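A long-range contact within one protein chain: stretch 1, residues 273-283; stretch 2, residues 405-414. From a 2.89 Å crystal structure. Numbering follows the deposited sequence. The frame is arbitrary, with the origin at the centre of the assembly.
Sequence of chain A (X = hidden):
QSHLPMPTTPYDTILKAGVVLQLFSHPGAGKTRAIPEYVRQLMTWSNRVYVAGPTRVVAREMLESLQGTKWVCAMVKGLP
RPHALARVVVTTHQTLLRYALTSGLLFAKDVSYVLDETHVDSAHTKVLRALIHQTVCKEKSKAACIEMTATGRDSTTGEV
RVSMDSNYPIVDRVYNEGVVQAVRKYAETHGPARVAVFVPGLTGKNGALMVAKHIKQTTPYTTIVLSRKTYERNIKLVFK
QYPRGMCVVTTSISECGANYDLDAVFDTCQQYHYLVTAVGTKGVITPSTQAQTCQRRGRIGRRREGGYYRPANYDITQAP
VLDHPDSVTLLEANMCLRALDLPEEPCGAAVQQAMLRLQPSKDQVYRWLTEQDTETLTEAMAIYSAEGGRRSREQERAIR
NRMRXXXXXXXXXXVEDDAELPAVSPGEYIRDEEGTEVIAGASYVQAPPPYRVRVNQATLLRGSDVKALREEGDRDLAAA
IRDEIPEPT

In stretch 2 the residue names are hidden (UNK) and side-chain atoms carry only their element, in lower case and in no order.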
# COMPACT_ATOMS: atom_id res chain seq x y z
N HIS A 273 2.15 8.01 9.96
CA HIS A 273 2.55 8.71 8.76
C HIS A 273 3.81 9.53 9.02
O HIS A 273 4.15 9.87 10.16
CB HIS A 273 1.48 9.69 8.28
CG HIS A 273 0.20 9.05 7.86
ND1 HIS A 273 -0.87 8.89 8.71
CD2 HIS A 273 -0.21 8.58 6.65
CE1 HIS A 273 -1.87 8.32 8.06
NE2 HIS A 273 -1.50 8.12 6.81
N TYR A 274 4.50 9.86 7.94
CA TYR A 274 5.33 11.05 7.87
C TYR A 274 4.55 12.12 7.11
O TYR A 274 3.84 11.81 6.14
CB TYR A 274 6.67 10.77 7.19
CG TYR A 274 7.70 10.13 8.11
CD1 TYR A 274 8.39 10.90 9.04
CD2 TYR A 274 7.98 8.76 8.06
CE1 TYR A 274 9.33 10.33 9.90
CE2 TYR A 274 8.92 8.19 8.90
CZ TYR A 274 9.59 8.98 9.82
OH TYR A 274 10.52 8.43 10.66
N LEU A 275 4.63 13.37 7.57
CA LEU A 275 3.82 14.46 7.05
C LEU A 275 4.72 15.64 6.69
O LEU A 275 5.76 15.86 7.31
CB LEU A 275 2.75 14.93 8.08
CG LEU A 275 1.73 13.87 8.49
CD1 LEU A 275 0.80 14.29 9.63
CD2 LEU A 275 0.90 13.49 7.26
N VAL A 276 4.30 16.40 5.68
CA VAL A 276 5.06 17.57 5.24
C VAL A 276 4.71 18.76 6.13
O VAL A 276 3.53 19.09 6.29
CB VAL A 276 4.76 17.89 3.76
CG1 VAL A 276 5.63 19.06 3.30
CG2 VAL A 276 4.98 16.68 2.88
N THR A 277 5.73 19.43 6.67
CA THR A 277 5.53 20.42 7.71
C THR A 277 5.99 21.83 7.33
O THR A 277 5.96 22.72 8.17
CB THR A 277 6.25 20.00 9.00
OG1 THR A 277 7.66 20.19 8.83
CG2 THR A 277 5.98 18.55 9.32
N ALA A 278 6.45 22.04 6.10
CA ALA A 278 6.88 23.35 5.60
C ALA A 278 8.35 23.64 5.88
O ALA A 278 8.92 24.53 5.25
CB ALA A 278 6.01 24.48 6.16
N VAL A 279 8.95 22.94 6.84
CA VAL A 279 10.39 22.92 6.99
C VAL A 279 10.98 21.60 6.53
O VAL A 279 12.21 21.45 6.53
CB VAL A 279 10.82 23.19 8.45
CG1 VAL A 279 12.12 24.00 8.47
CG2 VAL A 279 9.72 23.89 9.21
N GLY A 280 10.16 20.65 6.13
CA GLY A 280 10.61 19.31 5.82
C GLY A 280 9.50 18.31 6.13
O GLY A 280 8.33 18.55 5.77
N THR A 281 9.86 17.20 6.77
CA THR A 281 8.88 16.21 7.19
C THR A 281 9.08 15.88 8.66
O THR A 281 10.19 16.00 9.20
CB THR A 281 8.97 14.90 6.39
OG1 THR A 281 10.16 14.19 6.74
CG2 THR A 281 8.93 15.14 4.90
N LYS A 282 8.00 15.44 9.30
CA LYS A 282 8.02 14.96 10.67
C LYS A 282 7.14 13.72 10.77
O LYS A 282 6.16 13.58 10.03
CB LYS A 282 7.55 16.04 11.66
CG LYS A 282 8.43 17.28 11.68
CD LYS A 282 8.20 18.14 12.92
CE LYS A 282 8.48 19.62 12.65
NZ LYS A 282 7.59 20.50 13.46
N GLY A 283 7.49 12.82 11.69
CA GLY A 283 6.69 11.64 11.96
C GLY A 283 5.62 11.86 13.02
O GLY A 283 5.93 12.24 14.15
N UNK A 405 19.03 22.98 4.13
CA UNK A 405 18.78 24.39 4.39
C UNK A 405 17.29 24.72 4.27
O UNK A 405 16.83 25.69 4.89
o UNK A 405 20.97 25.16 3.61
c UNK A 405 19.57 25.28 3.43
N UNK A 406 16.54 23.97 3.47
CA UNK A 406 15.13 24.31 3.27
C UNK A 406 14.18 23.14 3.47
O UNK A 406 13.08 23.34 3.98
o UNK A 406 17.75 22.70 -2.46
c UNK A 406 15.00 23.49 -0.20
c UNK A 406 16.98 24.60 0.52
c UNK A 406 14.88 24.94 1.88
c UNK A 406 15.69 22.93 -1.26
c UNK A 406 17.03 23.23 -1.42
c UNK A 406 15.63 24.32 0.72
c UNK A 406 17.67 24.06 -0.52
N UNK A 407 14.55 21.93 3.06
CA UNK A 407 13.70 20.76 3.27
C UNK A 407 14.46 19.73 4.11
O UNK A 407 15.42 19.12 3.63
c UNK A 407 12.18 17.87 2.06
c UNK A 407 9.82 17.63 2.31
c UNK A 407 9.69 19.00 2.34
c UNK A 407 10.80 19.80 2.23
c UNK A 407 12.06 19.25 2.08
c UNK A 407 13.26 20.14 1.96
c UNK A 407 11.07 17.06 2.16
N UNK A 408 13.99 19.52 5.33
CA UNK A 408 14.61 18.58 6.26
C UNK A 408 13.74 17.33 6.28
O UNK A 408 12.79 17.22 7.05
c UNK A 408 14.74 19.22 7.63
o UNK A 408 16.26 17.47 8.18
c UNK A 408 15.53 18.37 8.59
n UNK A 408 15.40 18.66 9.87
N UNK A 409 14.08 16.37 5.42
CA UNK A 409 13.39 15.09 5.41
C UNK A 409 13.79 14.30 6.64
O UNK A 409 14.97 13.96 6.82
o UNK A 409 12.51 13.08 2.51
c UNK A 409 13.72 14.31 4.14
c UNK A 409 12.59 13.40 3.71
o UNK A 409 11.77 13.02 4.58
N UNK A 410 12.82 14.01 7.50
CA UNK A 410 13.08 13.27 8.73
C UNK A 410 13.12 11.77 8.50
O UNK A 410 13.25 11.00 9.47
c UNK A 410 12.03 13.62 9.79
N UNK A 411 13.02 11.36 7.24
CA UNK A 411 13.20 9.95 6.85
C UNK A 411 14.64 9.60 6.49
O UNK A 411 14.94 8.40 6.26
n UNK A 411 10.13 10.60 3.93
c UNK A 411 10.83 9.71 6.04
c UNK A 411 9.95 9.48 4.86
n UNK A 411 10.28 11.58 1.82
c UNK A 411 12.29 9.62 5.68
c UNK A 411 10.09 10.50 2.59
n UNK A 411 9.87 9.32 2.01
N UNK A 412 15.52 10.62 6.52
CA UNK A 412 16.95 10.40 6.36
C UNK A 412 17.62 9.91 7.66
O UNK A 412 18.87 9.78 7.74
c UNK A 412 18.04 15.23 1.82
c UNK A 412 17.06 13.17 2.43
c UNK A 412 17.63 11.67 5.86
c UNK A 412 18.45 14.34 4.04
c UNK A 412 17.24 12.05 4.43
c UNK A 412 18.63 15.32 3.09
n UNK A 412 16.34 12.01 2.37
c UNK A 412 17.25 14.17 1.48
c UNK A 412 16.44 11.34 3.57
c UNK A 412 17.65 13.24 3.72
N UNK A 413 16.81 9.65 8.69
CA UNK A 413 17.26 9.06 9.95
C UNK A 413 16.60 7.70 10.16
O UNK A 413 17.30 6.67 10.20
c UNK A 413 17.27 11.46 10.88
o UNK A 413 15.31 11.99 12.14
c UNK A 413 16.94 9.99 11.13
o UNK A 413 16.75 13.60 11.79
c UNK A 413 16.38 12.41 11.66
N UNK A 414 15.28 7.66 10.27
CA UNK A 414 14.54 6.44 10.53
C UNK A 414 13.32 6.35 9.62
O UNK A 414 13.42 5.91 8.47
c UNK A 414 14.12 6.37 12.00
c UNK A 414 15.32 6.31 12.93
n UNK A 414 15.16 7.18 17.16
c UNK A 414 16.27 6.97 16.47
n UNK A 414 16.22 6.70 15.17
n UNK A 414 17.45 7.01 17.08
c UNK A 414 14.99 6.62 14.38

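Position 405 has one side-chain carbon and then one oxygen. It does not reach stretch 1. This is Ser405.

Position 406 has one carbon, then a six-carbon ring bearing an oxygen. Its CA-to-CB bond points away and its side chain does not touch stretch 1. This is Tyr406. Tyr406 O lies 3.3 Å from Val279 O; both are acceptors, so no hydrogen bond forms.

Position 407 has one carbon and a six-carbon ring without oxygen. Gly280 CA packs over one ring face, and Val276 CG1 sits at the edge. This is Phe407. Gly280 CA is 3.8 Å from the Phe407 ring centroid, a CH-pi contact.

Position 408 has two carbons, the second carrying one oxygen and one nitrogen. Its CB lies 3.5 Å from Val279 O. The amide makes it Asn408. Its backbone makes two hydrogen bonds: Asn408 N donates to Val279 O at 2.9 Å, and Thr281 N to Asn408 O at 2.9 Å.

Position 409 has two carbons, the second carrying two oxygens. Its CA-to-CB bond points away, but a carboxylate oxygen comes near Thr281 OG1. This is Asp409. Asp409 OD1 is 2.9 Å from Thr281 OG1.

Position 410 has one side-chain carbon. This CB points toward stretch 1 and lies 3.6 Å from Thr281 OG1. This is Ala410. Ala410 N donates to Thr281 OG1 at 2.8 Å.

Position 411 has three carbons, a nitrogen, then a carbon carrying two more nitrogens. A chain carbon packs over one face of the Tyr274 ring. This is Arg411. Arg411 CG lies 3.6 Å from the Tyr274 ring centroid. Arg411 NH2 forms a salt bridge to Asp409 OD2 at 2.8 Å.

Position 412 has one carbon, then fused five- and six-membered rings with eight carbons and one nitrogen. It does not touch stretch 1. This indole is Trp412.

Position 413 has three carbons, the third carrying two oxygens. It makes no contact either. This is Glu413.

Position 414 has three carbons, a nitrogen, then a carbon carrying two more nitrogens. Its CB lies 4.4 Å from Tyr274 OH. This is Arg414. Arg414 C is 3.6 Å from Tyr274 OH, while the side-chain end leads away.

The contact works through a single beta bridge between Gly280 and Asn408, their CA atoms 4.1 Å apart. An ideal CB on Gly280 would lie 2.0 Å from Asn408 O, and its backbone angles themselves call for glycine. Beyond the bridge, Thr281 accepts the Ala410 N-H as a type I turn begins at Asp409. Phe407 packs on Gly280, and Arg411, held by Asp409, covers Tyr274.

Stretch 2, residues 405-414: SYFNDARWER
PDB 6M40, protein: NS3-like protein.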